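Local coordinates for peptide-binding protein (Photobacterium damsela subsp. piscicida, PDB 6SQX) that cleaves the peptidoglycan of potentially competing bacteria, acting as a secreted endopeptidase of the NlpC/P60 family and probably using cysteine-type chemistry, at residues G21-I26 with R431-Q436; Q239-E244 with K251-G256; K263-I268 with V282-L287; L422-N427 with N454-L459. One frame throughout, in Å; residues are numbered along the deposited sequence.

Interaction 1 of 4, residues G21-I26 with R431-Q436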
loop_
_atom_site.group_PDB
_atom_site.type_symbol
_atom_site.label_atom_id
_atom_site.label_comp_id
_atom_site.label_asym_id
_atom_site.label_seq_id
_atom_site.Cartn_x
_atom_site.Cartn_y
_atom_site.Cartn_z
ATOM N N GLY A 21 29.100 -8.221 10.820
ATOM C CA GLY A 21 27.689 -7.948 10.603
ATOM C C GLY A 21 27.045 -8.596 9.380
ATOM O O GLY A 21 27.231 -9.836 9.243
ATOM N N ASN A 22 26.296 -7.769 8.582
ATOM C CA ASN A 22 25.534 -7.964 7.327
ATOM C C ASN A 22 24.228 -7.163 7.261
ATOM O O ASN A 22 23.978 -6.426 6.310
ATOM C CB ASN A 22 25.174 -9.411 7.041
ATOM C CG ASN A 22 25.879 -9.901 5.805
ATOM O OD1 ASN A 22 25.310 -10.635 5.036
ATOM N ND2 ASN A 22 27.166 -9.491 5.614
ATOM N N ASN A 23 23.375 -7.332 8.267
ATOM C CA ASN A 23 22.249 -6.455 8.532
ATOM C C ASN A 23 22.641 -5.675 9.772
ATOM O O ASN A 23 22.770 -6.261 10.849
ATOM C CB ASN A 23 20.989 -7.264 8.850
ATOM C CG ASN A 23 20.372 -7.886 7.641
ATOM O OD1 ASN A 23 20.169 -7.224 6.631
ATOM N ND2 ASN A 23 20.064 -9.169 7.734
ATOM N N ILE A 24 22.744 -4.350 9.644
ATOM C CA ILE A 24 23.285 -3.455 10.683
ATOM C C ILE A 24 22.245 -2.371 10.941
ATOM O O ILE A 24 21.866 -1.639 10.017
ATOM C CB ILE A 24 24.594 -2.800 10.178
ATOM C CG1 ILE A 24 25.656 -3.837 9.797
ATOM C CG2 ILE A 24 25.176 -1.800 11.221
ATOM C CD1 ILE A 24 26.916 -3.220 9.125
ATOM N N THR A 25 21.798 -2.240 12.195
ATOM C CA THR A 25 20.777 -1.239 12.502
ATOM C C THR A 25 21.382 0.164 12.435
ATOM O O THR A 25 22.584 0.348 12.651
ATOM C CB THR A 25 20.200 -1.450 13.894
ATOM O OG1 THR A 25 21.291 -1.309 14.841
ATOM C CG2 THR A 25 19.551 -2.822 13.996
ATOM N N ILE A 26 20.554 1.147 12.096
ATOM C CA ILE A 26 20.963 2.544 12.219
ATOM C C ILE A 26 19.963 3.307 13.082
ATOM O O ILE A 26 18.766 2.976 13.102
ATOM C CB ILE A 26 21.170 3.214 10.837
ATOM C CG1 ILE A 26 19.952 3.023 9.887
ATOM C CG2 ILE A 26 22.500 2.775 10.205
ATOM C CD1 ILE A 26 19.952 4.049 8.738
ATOM N N ARG A 431 22.715 -4.435 4.628
ATOM C CA ARG A 431 21.632 -3.464 4.783
ATOM C C ARG A 431 21.839 -2.682 6.065
ATOM O O ARG A 431 22.145 -3.266 7.112
ATOM C CB ARG A 431 20.222 -4.110 4.844
ATOM C CG ARG A 431 19.818 -4.811 3.535
ATOM C CD ARG A 431 19.516 -3.788 2.415
ATOM N NE ARG A 431 19.021 -4.456 1.213
ATOM C CZ ARG A 431 19.805 -5.067 0.323
ATOM N NH1 ARG A 431 21.127 -5.090 0.481
ATOM N NH2 ARG A 431 19.262 -5.626 -0.761
ATOM N N ALA A 432 21.609 -1.378 5.985
ATOM C CA ALA A 432 21.461 -0.532 7.176
ATOM C C ALA A 432 19.962 -0.544 7.464
ATOM O O ALA A 432 19.181 0.112 6.774
ATOM C CB ALA A 432 21.970 0.883 6.916
ATOM N N LEU A 433 19.559 -1.328 8.467
ATOM C CA LEU A 433 18.145 -1.586 8.716
ATOM C C LEU A 433 17.435 -0.419 9.393
ATOM O O LEU A 433 17.926 0.148 10.388
ATOM C CB LEU A 433 17.965 -2.792 9.641
ATOM C CG LEU A 433 18.415 -4.171 9.166
ATOM C CD1 LEU A 433 18.037 -5.161 10.278
ATOM C CD2 LEU A 433 17.722 -4.554 7.842
ATOM N N VAL A 434 16.247 -0.110 8.887
ATOM C CA VAL A 434 15.311 0.834 9.484
ATOM C C VAL A 434 14.068 0.058 9.895
ATOM O O VAL A 434 13.841 -0.195 11.082
ATOM C CB VAL A 434 15.006 1.990 8.512
ATOM C CG1 VAL A 434 13.968 2.959 9.136
ATOM C CG2 VAL A 434 16.323 2.700 8.191
ATOM N N GLY A 435 13.300 -0.431 8.930
ATOM C CA GLY A 435 12.313 -1.454 9.223
ATOM C C GLY A 435 11.024 -0.963 9.844
ATOM O O GLY A 435 10.275 -1.788 10.401
ATOM N N GLN A 436 10.736 0.330 9.742
ATOM C CA GLN A 436 9.533 0.925 10.326
ATOM C C GLN A 436 9.240 2.216 9.590
ATOM O O GLN A 436 10.155 2.836 9.031
ATOM C CB GLN A 436 9.652 1.223 11.841
ATOM C CG GLN A 436 10.855 2.085 12.207
ATOM C CD GLN A 436 10.885 2.505 13.672
ATOM O OE1 GLN A 436 9.945 3.122 14.159
ATOM N NE2 GLN A 436 11.974 2.184 14.364
HETATM O O HOH W 1 17.074 0.525 13.294
#

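Interaction 2 of 4, residues Q239-E244 with K251-G256. With EDO (1,2-ethanediol), chain N.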
loop_
_atom_site.group_PDB
_atom_site.type_symbol
_atom_site.label_atom_id
_atom_site.label_comp_id
_atom_site.label_asym_id
_atom_site.label_seq_id
_atom_site.Cartn_x
_atom_site.Cartn_y
_atom_site.Cartn_z
ATOM N N GLN A 239 -8.104 -0.424 15.982
ATOM C CA GLN A 239 -8.920 -0.385 17.188
ATOM C C GLN A 239 -9.793 -1.635 17.197
ATOM O O GLN A 239 -10.038 -2.247 16.156
ATOM C CB GLN A 239 -9.738 0.897 17.249
ATOM C CG GLN A 239 -10.743 0.995 16.181
ATOM C CD GLN A 239 -11.267 2.453 16.103
ATOM O OE1 GLN A 239 -11.995 2.906 16.985
ATOM N NE2 GLN A 239 -10.873 3.193 15.062
ATOM N N ASP A 240 -10.241 -2.040 18.393
ATOM C CA ASP A 240 -11.038 -3.253 18.549
ATOM C C ASP A 240 -12.531 -2.941 18.446
ATOM O O ASP A 240 -13.023 -2.001 19.084
ATOM C CB ASP A 240 -10.759 -3.839 19.929
ATOM C CG ASP A 240 -9.316 -4.236 20.085
ATOM O OD1 ASP A 240 -8.776 -4.806 19.119
ATOM O OD2 ASP A 240 -8.682 -3.964 21.156
ATOM N N LEU A 241 -13.270 -3.755 17.674
ATOM C CA LEU A 241 -14.724 -3.587 17.618
ATOM C C LEU A 241 -15.367 -4.332 18.792
ATOM O O LEU A 241 -14.786 -5.299 19.295
ATOM C CB LEU A 241 -15.268 -4.085 16.283
ATOM C CG LEU A 241 -14.770 -3.218 15.132
ATOM C CD1 LEU A 241 -15.321 -3.698 13.790
ATOM C CD2 LEU A 241 -15.096 -1.731 15.308
ATOM N N PRO A 242 -16.511 -3.850 19.305
ATOM C CA PRO A 242 -17.122 -4.478 20.485
ATOM C C PRO A 242 -17.398 -5.944 20.247
ATOM O O PRO A 242 -17.782 -6.355 19.143
ATOM C CB PRO A 242 -18.437 -3.718 20.647
ATOM C CG PRO A 242 -18.211 -2.439 20.057
ATOM C CD PRO A 242 -17.175 -2.589 18.964
ATOM N N ILE A 243 -17.190 -6.729 21.299
ATOM C CA ILE A 243 -17.548 -8.142 21.300
ATOM C C ILE A 243 -18.921 -8.258 21.950
ATOM O O ILE A 243 -19.081 -8.019 23.154
ATOM C CB ILE A 243 -16.495 -9.004 22.005
ATOM C CG1 ILE A 243 -15.106 -8.732 21.411
ATOM C CG2 ILE A 243 -16.821 -10.475 21.825
ATOM C CD1 ILE A 243 -13.976 -9.359 22.200
ATOM N N GLU A 244 -19.912 -8.614 21.136
ATOM C CA GLU A 244 -21.276 -8.780 21.609
ATOM C C GLU A 244 -21.447 -10.156 22.243
ATOM O O GLU A 244 -20.526 -10.982 22.265
ATOM C CB GLU A 244 -22.265 -8.525 20.474
ATOM C CG GLU A 244 -22.160 -7.116 19.920
ATOM C CD GLU A 244 -22.409 -6.053 20.979
ATOM O OE1 GLU A 244 -23.167 -6.320 21.943
ATOM O OE2 GLU A 244 -21.851 -4.944 20.853
ATOM N N LYS A 251 -12.960 -8.242 16.320
ATOM C CA LYS A 251 -12.600 -7.795 14.970
ATOM C C LYS A 251 -11.811 -6.502 15.074
ATOM O O LYS A 251 -12.138 -5.635 15.883
ATOM C CB LYS A 251 -13.859 -7.512 14.142
ATOM C CG LYS A 251 -14.652 -8.748 13.834
ATOM C CD LYS A 251 -13.834 -9.770 13.053
ATOM C CE LYS A 251 -14.765 -10.826 12.420
ATOM N NZ LYS A 251 -14.012 -12.033 11.951
ATOM N N ILE A 252 -10.776 -6.351 14.247
ATOM C CA ILE A 252 -9.949 -5.157 14.268
ATOM C C ILE A 252 -10.376 -4.229 13.139
ATOM O O ILE A 252 -10.486 -4.641 11.972
ATOM C CB ILE A 252 -8.455 -5.503 14.209
ATOM C CG1 ILE A 252 -8.106 -6.278 15.487
ATOM C CG2 ILE A 252 -7.618 -4.228 14.076
ATOM C CD1 ILE A 252 -6.668 -6.748 15.574
ATOM N N LEU A 253 -10.640 -2.979 13.471
ATOM C CA LEU A 253 -10.947 -1.947 12.470
ATOM C C LEU A 253 -9.668 -1.180 12.153
ATOM O O LEU A 253 -9.003 -0.668 13.066
ATOM C CB LEU A 253 -11.983 -0.976 13.061
ATOM C CG LEU A 253 -12.401 0.249 12.248
ATOM C CD1 LEU A 253 -13.058 -0.200 10.918
ATOM C CD2 LEU A 253 -13.323 1.156 13.065
ATOM N N GLU A 254 -9.314 -1.086 10.862
ATOM C CA GLU A 254 -8.029 -0.548 10.428
ATOM C C GLU A 254 -8.218 0.788 9.730
ATOM O O GLU A 254 -9.172 0.981 8.943
ATOM C CB GLU A 254 -7.351 -1.504 9.445
ATOM C CG GLU A 254 -6.941 -2.821 10.097
ATOM C CD GLU A 254 -5.471 -2.890 10.555
ATOM O OE1 GLU A 254 -4.756 -1.860 10.442
ATOM O OE2 GLU A 254 -5.077 -3.984 11.036
ATOM N N ALA A 255 -7.303 1.721 9.984
ATOM C CA ALA A 255 -7.307 2.964 9.215
ATOM C C ALA A 255 -7.251 2.649 7.716
ATOM O O ALA A 255 -6.647 1.656 7.287
ATOM C CB ALA A 255 -6.127 3.852 9.623
ATOM N N GLY A 256 -7.899 3.505 6.939
ATOM C CA GLY A 256 -8.072 3.281 5.507
ATOM C C GLY A 256 -9.421 2.696 5.155
ATOM O O GLY A 256 -9.859 2.823 4.011
HETATM C C1 EDO N . -6.518 -8.398 11.357
HETATM O O1 EDO N . -7.876 -8.291 10.932
HETATM C C2 EDO N . -5.791 -7.127 10.920
HETATM O O2 EDO N . -6.132 -6.032 11.755
HETATM O O HOH W 2 -8.828 2.061 13.402
#

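Interaction 3 of 4, residues K263-I268 with V282-L287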
loop_
_atom_site.group_PDB
_atom_site.type_symbol
_atom_site.label_atom_id
_atom_site.label_comp_id
_atom_site.label_asym_id
_atom_site.label_seq_id
_atom_site.Cartn_x
_atom_site.Cartn_y
_atom_site.Cartn_z
ATOM N N LYS A 263 -26.746 7.458 12.518
ATOM C CA LYS A 263 -26.994 7.869 13.906
ATOM C C LYS A 263 -25.772 7.646 14.791
ATOM O O LYS A 263 -25.888 7.391 16.000
ATOM C CB LYS A 263 -28.274 7.264 14.492
ATOM C CG LYS A 263 -29.533 7.787 13.786
ATOM C CD LYS A 263 -30.801 7.109 14.299
ATOM C CE LYS A 263 -32.045 7.542 13.505
ATOM N NZ LYS A 263 -33.261 6.723 13.804
ATOM N N GLY A 264 -24.591 7.858 14.208
ATOM C CA GLY A 264 -23.340 7.759 14.936
ATOM C C GLY A 264 -22.805 6.365 15.138
ATOM O O GLY A 264 -21.753 6.209 15.794
ATOM N N LYS A 265 -23.471 5.343 14.591
ATOM C CA LYS A 265 -23.038 3.961 14.728
ATOM C C LYS A 265 -22.491 3.478 13.396
ATOM O O LYS A 265 -23.131 3.646 12.350
ATOM C CB LYS A 265 -24.164 3.045 15.216
ATOM C CG LYS A 265 -24.648 3.407 16.637
ATOM C CD LYS A 265 -25.646 2.388 17.169
ATOM C CE LYS A 265 -26.249 2.864 18.507
ATOM N NZ LYS A 265 -27.366 1.997 18.968
ATOM N N LEU A 266 -21.309 2.897 13.448
ATOM C CA LEU A 266 -20.700 2.255 12.296
ATOM C C LEU A 266 -21.532 1.057 11.837
ATOM O O LEU A 266 -22.117 0.331 12.639
ATOM C CB LEU A 266 -19.331 1.751 12.777
ATOM C CG LEU A 266 -18.359 1.186 11.773
ATOM C CD1 LEU A 266 -17.905 2.336 10.893
ATOM C CD2 LEU A 266 -17.186 0.598 12.529
ATOM N N LYS A 267 -21.547 0.812 10.519
ATOM C CA LYS A 267 -22.073 -0.441 9.993
ATOM C C LYS A 267 -20.951 -1.176 9.258
ATOM O O LYS A 267 -20.107 -0.556 8.593
ATOM C CB LYS A 267 -23.285 -0.231 9.085
ATOM C CG LYS A 267 -24.478 0.452 9.774
ATOM C CD LYS A 267 -25.737 0.357 8.906
ATOM C CE LYS A 267 -26.999 0.684 9.686
ATOM N NZ LYS A 267 -28.177 0.301 8.878
ATOM N N ILE A 268 -20.894 -2.489 9.435
ATOM C CA ILE A 268 -19.862 -3.273 8.756
ATOM C C ILE A 268 -20.554 -4.355 7.943
ATOM O O ILE A 268 -21.579 -4.916 8.384
ATOM C CB ILE A 268 -18.851 -3.902 9.735
ATOM C CG1 ILE A 268 -19.562 -4.774 10.765
ATOM C CG2 ILE A 268 -17.984 -2.851 10.394
ATOM C CD1 ILE A 268 -18.622 -5.632 11.639
ATOM N N VAL A 282 -22.770 -1.709 14.526
ATOM C CA VAL A 282 -21.817 -1.934 15.609
ATOM C C VAL A 282 -22.070 -0.923 16.719
ATOM O O VAL A 282 -22.275 0.261 16.452
ATOM C CB VAL A 282 -20.382 -1.772 15.060
ATOM C CG1 VAL A 282 -19.338 -2.052 16.133
ATOM C CG2 VAL A 282 -20.155 -2.673 13.845
ATOM N N ASN A 283 -22.047 -1.375 17.967
ATOM C CA ASN A 283 -22.075 -0.415 19.082
ATOM C C ASN A 283 -20.804 0.432 19.041
ATOM O O ASN A 283 -19.695 -0.091 19.180
ATOM C CB ASN A 283 -22.196 -1.155 20.408
ATOM C CG ASN A 283 -23.634 -1.620 20.690
ATOM O OD1 ASN A 283 -24.604 -0.921 20.360
ATOM N ND2 ASN A 283 -23.773 -2.806 21.284
ATOM N N SER A 284 -20.946 1.735 18.810
ATOM C CA SER A 284 -19.821 2.575 18.418
ATOM C C SER A 284 -19.410 3.594 19.475
ATOM O O SER A 284 -18.604 4.485 19.173
ATOM C CB SER A 284 -20.129 3.274 17.093
ATOM O OG SER A 284 -20.408 2.305 16.085
ATOM N N LYS A 285 -19.943 3.493 20.702
ATOM C CA LYS A 285 -19.676 4.517 21.711
ATOM C C LYS A 285 -18.182 4.825 21.868
ATOM O O LYS A 285 -17.791 5.995 21.978
ATOM C CB LYS A 285 -20.324 4.140 23.049
ATOM C CG LYS A 285 -19.749 2.888 23.714
ATOM C CD LYS A 285 -20.358 1.601 23.158
ATOM C CE LYS A 285 -19.616 0.367 23.664
ATOM N NZ LYS A 285 -20.195 -0.903 23.126
ATOM N N ASN A 286 -17.327 3.804 21.859
ATOM C CA ASN A 286 -15.908 4.009 22.126
ATOM C C ASN A 286 -15.046 4.016 20.872
ATOM O O ASN A 286 -13.820 3.945 20.985
ATOM C CB ASN A 286 -15.384 2.939 23.081
ATOM C CG ASN A 286 -16.041 3.004 24.430
ATOM O OD1 ASN A 286 -16.062 4.062 25.073
ATOM N ND2 ASN A 286 -16.605 1.876 24.870
ATOM N N LEU A 287 -15.650 4.092 19.692
ATOM C CA LEU A 287 -14.883 3.980 18.459
ATOM C C LEU A 287 -14.388 5.350 18.005
ATOM O O LEU A 287 -14.979 6.386 18.325
ATOM C CB LEU A 287 -15.704 3.323 17.347
ATOM C CG LEU A 287 -16.124 1.888 17.648
ATOM C CD1 LEU A 287 -16.863 1.290 16.445
ATOM C CD2 LEU A 287 -14.941 0.996 18.087
#

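Interaction 4 of 4, residues L422-N427 with N454-L459. With EDO (1,2-ethanediol), chain Q.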
loop_
_atom_site.group_PDB
_atom_site.type_symbol
_atom_site.label_atom_id
_atom_site.label_comp_id
_atom_site.label_asym_id
_atom_site.label_seq_id
_atom_site.Cartn_x
_atom_site.Cartn_y
_atom_site.Cartn_z
ATOM N N LEU A 422 24.154 -1.460 1.583
ATOM C CA LEU A 422 25.566 -1.287 1.901
ATOM C C LEU A 422 26.373 -2.245 1.042
ATOM O O LEU A 422 25.876 -3.302 0.640
ATOM C CB LEU A 422 25.848 -1.689 3.361
ATOM C CG LEU A 422 24.939 -1.105 4.443
ATOM C CD1 LEU A 422 25.252 -1.702 5.822
ATOM C CD2 LEU A 422 25.043 0.432 4.430
ATOM N N VAL A 423 27.626 -1.886 0.755
ATOM C CA VAL A 423 28.530 -2.799 0.045
ATOM C C VAL A 423 29.872 -2.812 0.769
ATOM O O VAL A 423 30.377 -1.755 1.157
ATOM C CB VAL A 423 28.690 -2.408 -1.453
ATOM C CG1 VAL A 423 29.596 -3.351 -2.167
ATOM C CG2 VAL A 423 27.348 -2.443 -2.131
ATOM N N ASN A 424 30.450 -3.997 0.966
ATOM C CA ASN A 424 31.763 -4.056 1.608
ATOM C C ASN A 424 32.887 -4.115 0.571
ATOM O O ASN A 424 32.662 -4.028 -0.641
ATOM C CB ASN A 424 31.851 -5.165 2.661
ATOM C CG ASN A 424 31.889 -6.566 2.057
ATOM O OD1 ASN A 424 32.059 -6.732 0.851
ATOM N ND2 ASN A 424 31.749 -7.588 2.909
ATOM N N GLY A 425 34.123 -4.272 1.053
ATOM C CA GLY A 425 35.273 -4.238 0.160
ATOM C C GLY A 425 35.366 -5.419 -0.781
ATOM O O GLY A 425 36.100 -5.340 -1.778
ATOM N N ASN A 426 34.647 -6.504 -0.501
ATOM C CA ASN A 426 34.531 -7.667 -1.380
ATOM C C ASN A 426 33.317 -7.603 -2.286
ATOM O O ASN A 426 33.001 -8.605 -2.943
ATOM C CB ASN A 426 34.448 -8.955 -0.563
ATOM C CG ASN A 426 35.770 -9.335 0.049
ATOM O OD1 ASN A 426 36.821 -9.214 -0.593
ATOM N ND2 ASN A 426 35.735 -9.778 1.310
ATOM N N ASN A 427 32.665 -6.449 -2.366
ATOM C CA ASN A 427 31.431 -6.274 -3.135
ATOM C C ASN A 427 30.295 -7.160 -2.637
ATOM O O ASN A 427 29.355 -7.447 -3.378
ATOM C CB ASN A 427 31.644 -6.438 -4.647
ATOM C CG ASN A 427 30.768 -5.509 -5.457
ATOM O OD1 ASN A 427 30.590 -4.345 -5.100
ATOM N ND2 ASN A 427 30.209 -6.017 -6.552
ATOM N N ASN A 454 34.124 3.147 8.393
ATOM C CA ASN A 454 35.212 2.689 9.255
ATOM C C ASN A 454 35.124 1.201 9.566
ATOM O O ASN A 454 36.124 0.610 9.999
ATOM C CB ASN A 454 35.248 3.460 10.569
ATOM C CG ASN A 454 35.568 4.929 10.383
ATOM O OD1 ASN A 454 36.275 5.318 9.444
ATOM N ND2 ASN A 454 35.072 5.760 11.304
ATOM N N GLN A 455 33.960 0.583 9.366
ATOM C CA GLN A 455 33.807 -0.859 9.535
ATOM C C GLN A 455 33.700 -1.569 8.179
ATOM O O GLN A 455 33.152 -2.669 8.097
ATOM C CB GLN A 455 32.583 -1.190 10.404
ATOM C CG GLN A 455 32.437 -0.378 11.686
ATOM C CD GLN A 455 33.526 -0.631 12.675
ATOM O OE1 GLN A 455 34.075 -1.734 12.758
ATOM N NE2 GLN A 455 33.864 0.418 13.448
ATOM N N ASP A 456 34.185 -0.928 7.107
ATOM C CA ASP A 456 34.260 -1.496 5.759
ATOM C C ASP A 456 32.908 -1.629 5.078
ATOM O O ASP A 456 32.755 -2.456 4.192
ATOM C CB ASP A 456 35.029 -2.832 5.686
ATOM C CG ASP A 456 35.361 -3.252 4.232
ATOM O OD1 ASP A 456 35.874 -2.401 3.473
ATOM O OD2 ASP A 456 35.100 -4.422 3.847
ATOM N N TRP A 457 31.917 -0.829 5.456
ATOM C CA TRP A 457 30.628 -0.825 4.778
ATOM C C TRP A 457 30.412 0.524 4.121
ATOM O O TRP A 457 30.429 1.547 4.801
ATOM C CB TRP A 457 29.517 -1.093 5.784
ATOM C CG TRP A 457 29.452 -2.524 6.173
ATOM C CD1 TRP A 457 29.786 -3.063 7.388
ATOM C CD2 TRP A 457 29.041 -3.630 5.348
ATOM N NE1 TRP A 457 29.615 -4.434 7.365
ATOM C CE2 TRP A 457 29.162 -4.804 6.123
ATOM C CE3 TRP A 457 28.626 -3.744 4.008
ATOM C CZ2 TRP A 457 28.816 -6.071 5.639
ATOM C CZ3 TRP A 457 28.307 -5.004 3.515
ATOM C CH2 TRP A 457 28.391 -6.155 4.333
ATOM N N ALA A 458 30.175 0.521 2.805
ATOM C CA ALA A 458 29.917 1.739 2.044
ATOM C C ALA A 458 28.409 1.871 1.866
ATOM O O ALA A 458 27.784 1.061 1.168
ATOM C CB ALA A 458 30.568 1.650 0.659
ATOM N N LEU A 459 27.819 2.882 2.483
ATOM C CA LEU A 459 26.388 3.140 2.321
ATOM C C LEU A 459 26.105 3.730 0.943
ATOM O O LEU A 459 26.785 4.665 0.497
ATOM C CB LEU A 459 25.915 4.089 3.436
ATOM C CG LEU A 459 24.395 4.364 3.455
ATOM C CD1 LEU A 459 23.815 4.266 4.887
ATOM C CD2 LEU A 459 24.100 5.724 2.917
HETATM C C1 EDO Q . 32.261 -6.647 6.892
HETATM O O1 EDO Q . 31.853 -7.736 6.059
HETATM C C2 EDO Q . 33.008 -5.634 6.039
HETATM O O2 EDO Q . 34.183 -6.240 5.474
#

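Interaction 1 of 4, residues G21-I26 with R431-Q436
Strand 23-25, at the very start of the modelled chain, runs parallel to strand 431-433, the two short axes approaching to 4.4 Å with 35° between their directions. The pairing follows the parallel pattern, in which one residue reaches two partners: Ile24 N donates to Arg431 O at 2.8 Å, nearly along the C=O axis, while Ile24 O accepts from Leu433 N, which stands above that carbonyl's plane. Arg431 N to Asn22 O (2.9 Å) opens the series, and the longer Ile26 N to Leu433 O bond (3.3 Å) closes it. Leu433 O also accepts from a water that donates to Ile26 O as well, so a water also links the two carbonyls at this end. On the face bearing Asn23, Thr25, Arg431 and Leu433, Asn23 lies beside Arg431 with its OD1 against Arg431 CB at 3.6 Å, the amide and guanidinium planes almost perpendicular. Leu433 passes obliquely over Asn23, CD1 and CG at its CB and CD2 near OD1. The arginine chain bends at chi2 (-71°) and leads away, its NH1 bound to Gln429. Ile26 has CG1 in the crowded position between backbone N and carbonyl carbon; CG2 then meets Ala432 CB at 3.8 Å, and CD1 touches Val434 CG2 at 3.9 Å. The contact makes strand 23-25 an outermost strand of a four-stranded mixed sheet, more than 400 residues away in sequence from its partner. Strand 419-424 flanks strand 429-433 on its other side, sending Leu422 against Ile24 and Ala432, while Trp457 of strand 457-459 packs on Asn22 and Ile24.

Interaction 2 of 4, residues Q239-E244 with K251-G256
A small antiparallel hairpin joins strand 238-240 to strand 252-254, and its two arms are clipped together by three backbone bonds. Gln239 and Leu253 form the hydrogen-bonded pair: Leu253 N donates to Gln239 O at 2.8 Å, almost along the C=O axis, and Gln239 N returns a longer, more bent bond to Leu253 O (3.1 Å, 144°). Leu241 N to Lys251 O, at 2.8 Å and nearly straight, carries the pairing one step further toward the turn. Leu253 O takes a second donor, a water that is in turn held by Gln239 NE2 at 2.9 Å. The glutamine chain, with CG in the crowded position (chi1 65°) and extended beyond it, lies alongside Leu253 and brings NE2 to this water; CG rests against Leu253 CB, and NE2 is near CD2. Its OE1 is engaged by Lys288 N, so the amide is gripped at both ends. Leu241 crosses Leu253 obliquely, its CD2 3.9 Å from Leu253 CB. On the face of Asp240 and Ile252, the carboxylate OD1 approaches Ile252 CG1 but bonds to Asn250. A 1,2-ethanediol, probably from the crystallisation liquor, sits beside Ile252 CG2 and donates a very short bond (2.4 Å) from O2 to Glu254 OE2. That carboxylate also bridges to Lys238 and, through OE1, to Arg330. Glu254 thereby ties the hairpin to helix 326-334, and Pro234 of strand 230-234 touches Gln239 and Leu253, while Leu287, shortly before strand 289-291, packs on Gln239 and Leu241.

Interaction 3 of 4, residues K263-I268 with V282-L287
The chain leaving strand 277-281 turns tightly before it enters strand 289-291, and this contact fastens that turn to strand 265-271. Val282 N donates to Leu266 O at 2.9 Å in a nearly straight bond (171°). The returning bond is missing, since Leu266 N and Val282 O stand 4.1 Å apart; the Ser284 hydroxyl fills the gap. Its OG accepts from Leu266 N at 2.8 Å and donates to Val282 O, also at 2.8 Å, arriving from above the carbonyl plane. Ser284 chi1 (-58°) sets OG beside its own backbone N, turned back toward the strand. From Ser284 a type I turn follows, closed by Leu287 N to Ser284 O. Apolar contacts flank the relay: the side chains of Val282 and Ile268 cross at about a right angle, CG2 of Val282 3.8 Å from CG1 of Ile268, and Leu287 crosses Leu266 at a similar angle, CD1 4.0 Å from Leu266 CD2. Lys265 CB rests on Val282 O. The five-stranded antiparallel sheet joined here has the same strand order as the sheet overlapping the chain's SH3 domain, consistent with a second SH3-like fold.

Interaction 4 of 4, residues L422-N427 with N454-L459
The indole of Trp457 packs against side chains of strand 419-424. Its CG lies anti to the carbonyl carbon (chi1 -76°). Asn424 CB and C2 of a bound 1,2-ethanediol lie over one face, Asn424 CB 3.8 Å from the centroid of the six-membered ring in a CH-pi contact; Leu422 CD1 lies over the opposite one, offset toward the rim. Leu422 CB also reaches Trp457 CE3 at 3.5 Å, approaching obliquely, while Val423 N lies in plane at the ring's edge. Asn424 adopts the crowded chi1 position (72°), which turns its amide along the loop: OD1 accepts from Asn426 N at 2.9 Å in an Asx turn, and ND2 is shared by Glu428 and the ethanediol O1. The backbone of the two strands pairs antiparallel at the sheet's edge, with Val423 and Ala458 bonded both ways (Ala458 N to Val423 O, 2.8 Å). Strand 457-459 emerges there from a Schellman motif ending helix 449-453, with Asp456 at positive phi as its C-prime residue. CG of Asp456 is anti to the backbone N (chi1 -168°), so OD2 meets Gly425 N at 3.0 Å, the donor above the carboxylate plane, and also takes the ethanediol O2 at 2.6 Å. Asp456 O, buried here without a conventional partner, faces Asn424 CA at 3.2 Å in a CA-H...O contact. Leu422 and Leu459 cross obliquely, CD2 of Leu422 3.9 Å from CB of Leu459, both resting on Leu452 of helix 449-453.

Overall arrangement
The four contacts fall into two pairs. Interactions 1 and 4, with centres 13 Å apart, hold the opposite outer strands of one mixed sheet and meet where Ile24 CD1 touches Trp457 CD1 at 3.4 Å. Their segments alternate along the chain. Interactions 2 and 3 lie in series with centres 10 Å apart; Pro242 packs on Val282, and Glu244 OE2 probably bonds Asn283 ND2 at 2.9 Å. Centres of interactions 3 and 4 are about 54 Å apart, on opposite sides of the chain's centre. Interaction 2 is tied by Glu254 to Arg330, in the helix that begins two residues after Cys324, found here as cysteinesulfonic acid.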